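Aerotolerance-related membrane protein (Bacteroides fragilis, PDB 4JDU) is of uncertain detailed function but carries a von Willebrand factor type A domain, the part crystallised here, that binds a calcium ion. Local coordinates at residues V11-D16 with V50-F55. The protein carries 6 engineered substitutions. Numbering follows the deposited sequence.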
loop_
_atom_site.group_PDB
_atom_site.type_symbol
_atom_site.label_atom_id
_atom_site.label_comp_id
_atom_site.label_asym_id
_atom_site.label_seq_id
_atom_site.Cartn_x
_atom_site.Cartn_y
_atom_site.Cartn_z
ATOM N N VAL A 11 -11.612 -2.480 6.199
ATOM C CA VAL A 11 -10.196 -2.319 5.883
ATOM C C VAL A 11 -10.029 -1.717 4.495
ATOM O O VAL A 11 -10.483 -2.293 3.506
ATOM C CB VAL A 11 -9.453 -3.676 5.930
ATOM C CG1 VAL A 11 -7.970 -3.496 5.595
ATOM C CG2 VAL A 11 -9.620 -4.324 7.297
HETATM N N MSE A 12 -9.390 -0.556 4.412
HETATM C CA MSE A 12 -9.102 0.034 3.113
HETATM C C MSE A 12 -7.635 -0.153 2.783
HETATM O O MSE A 12 -6.748 0.369 3.480
HETATM C CB MSE A 12 -9.462 1.522 3.068
HETATM C CG MSE A 12 -9.091 2.178 1.756
HETATM SE SE MSE A 12 -9.991 1.353 0.237
HETATM C CE MSE A 12 -11.822 1.700 0.747
ATOM N N ILE A 13 -7.391 -0.922 1.727
ATOM C CA ILE A 13 -6.046 -1.109 1.208
ATOM C C ILE A 13 -5.690 0.096 0.352
ATOM O O ILE A 13 -6.485 0.541 -0.476
ATOM C CB ILE A 13 -5.961 -2.368 0.324
ATOM C CG1 ILE A 13 -6.462 -3.598 1.082
ATOM C CG2 ILE A 13 -4.534 -2.584 -0.167
ATOM C CD1 ILE A 13 -5.623 -3.946 2.300
ATOM N N ALA A 14 -4.499 0.645 0.558
ATOM C CA ALA A 14 -3.979 1.667 -0.347
ATOM C C ALA A 14 -2.686 1.139 -0.948
ATOM O O ALA A 14 -1.665 1.067 -0.257
ATOM C CB ALA A 14 -3.748 2.987 0.390
ATOM N N LEU A 15 -2.747 0.743 -2.216
ATOM C CA LEU A 15 -1.624 0.086 -2.881
ATOM C C LEU A 15 -0.874 1.040 -3.791
ATOM O O LEU A 15 -1.450 1.605 -4.721
ATOM C CB LEU A 15 -2.111 -1.113 -3.695
ATOM C CG LEU A 15 -1.083 -1.814 -4.597
ATOM C CD1 LEU A 15 0.005 -2.483 -3.779
ATOM C CD2 LEU A 15 -1.805 -2.834 -5.431
ATOM N N ASP A 16 0.414 1.201 -3.517
ATOM C CA ASP A 16 1.334 1.948 -4.374
ATOM C C ASP A 16 1.522 1.202 -5.701
ATOM O O ASP A 16 2.003 0.068 -5.709
ATOM C CB ASP A 16 2.677 2.024 -3.633
ATOM C CG ASP A 16 3.633 3.042 -4.214
ATOM O OD1 ASP A 16 3.595 3.303 -5.433
ATOM O OD2 ASP A 16 4.465 3.566 -3.430
ATOM N N VAL A 50 -13.631 -5.100 2.842
ATOM C CA VAL A 50 -12.381 -4.602 2.285
ATOM C C VAL A 50 -12.623 -3.723 1.060
ATOM O O VAL A 50 -13.553 -3.950 0.279
ATOM C CB VAL A 50 -11.412 -5.766 1.926
ATOM C CG1 VAL A 50 -11.983 -6.618 0.802
ATOM C CG2 VAL A 50 -10.028 -5.249 1.558
ATOM N N GLY A 51 -11.784 -2.702 0.916
ATOM C CA GLY A 51 -11.788 -1.875 -0.274
ATOM C C GLY A 51 -10.371 -1.696 -0.767
ATOM O O GLY A 51 -9.411 -2.043 -0.066
HETATM N N MSE A 52 -10.219 -1.166 -1.977
HETATM C CA MSE A 52 -8.882 -0.928 -2.491
HETATM C C MSE A 52 -8.732 0.346 -3.289
HETATM O O MSE A 52 -9.461 0.592 -4.261
HETATM C CB MSE A 52 -8.387 -2.109 -3.326
HETATM C CG MSE A 52 -6.916 -1.942 -3.771
HETATM SE SE MSE A 52 -6.047 -3.526 -4.479
HETATM C CE MSE A 52 -7.250 -3.880 -5.949
ATOM N N ILE A 53 -7.740 1.121 -2.875
ATOM C CA ILE A 53 -7.271 2.312 -3.556
ATOM C C ILE A 53 -5.919 1.983 -4.182
ATOM O O ILE A 53 -5.122 1.244 -3.597
ATOM C CB ILE A 53 -7.116 3.451 -2.526
ATOM C CG1 ILE A 53 -8.494 4.031 -2.214
ATOM C CG2 ILE A 53 -6.167 4.548 -3.014
ATOM C CD1 ILE A 53 -8.534 4.806 -0.924
ATOM N N VAL A 54 -5.678 2.488 -5.386
ATOM C CA VAL A 54 -4.329 2.470 -5.949
ATOM C C VAL A 54 -3.811 3.895 -6.053
ATOM O O VAL A 54 -4.589 4.854 -6.207
ATOM C CB VAL A 54 -4.275 1.784 -7.337
ATOM C CG1 VAL A 54 -4.695 0.327 -7.230
ATOM C CG2 VAL A 54 -5.142 2.543 -8.367
ATOM N N PHE A 55 -2.499 4.063 -5.949
ATOM C CA PHE A 55 -1.944 5.408 -6.050
ATOM C C PHE A 55 -0.553 5.453 -6.660
ATOM O O PHE A 55 0.231 4.509 -6.547
ATOM C CB PHE A 55 -1.945 6.114 -4.681
ATOM C CG PHE A 55 -0.942 5.560 -3.691
ATOM C CD1 PHE A 55 -1.285 4.500 -2.855
ATOM C CD2 PHE A 55 0.339 6.106 -3.583
ATOM C CE1 PHE A 55 -0.380 4.001 -1.926
ATOM C CE2 PHE A 55 1.262 5.590 -2.663
ATOM C CZ PHE A 55 0.898 4.539 -1.840
#
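F55 lays its ring across the end of strand 11-16, with D16 CA over one face, 3.8 Å from the ring centroid, in a CH-pi contact. The side chain starts between the backbone N and carbonyl carbon of its own residue (chi1 71°), a torsion that swings the ring back over the neighbouring strand. From CB the path runs through CG to F55 CD1, which meets L15 O at 3.4 Å; F55 CE1 comes next, 3.3 Å from D16 N, with A14 C in plane at that edge. At the tip, F55 CZ rests 3.6 Å from D16 CB, while F55 CE2 lies near the carboxylate, whose plane is turned 35° from the ring. Beneath this, the two parallel strands share five backbone hydrogen bonds, donated alternately by odd-numbered residues of each; I53 N to I13 O and L15 N to I53 O are nearly straight.

G51 leaves room on the same face for M12, a selenomethionine. In the conformer modelled, its chain, bent at chi2 and chi3, curls over the glycine backbone, while M12 CG packs against I53 CD1 at 3.8 Å. Helix 91-99 adjoins this face, and helix 37-43 the other, where I13 and V50 meet. The carboxylate of D16 bonds to S18 OG through OD1 and to T116 OG1 through OD2. S18 is a calcium ligand; D16, its side chain about 4 Å from the ion, probably helps position it from the second shell. Central parallel strands between helices, ending at a metal site, are characteristic of the Rossmann-like vWA fold and its metal ion-dependent adhesion site (MIDAS).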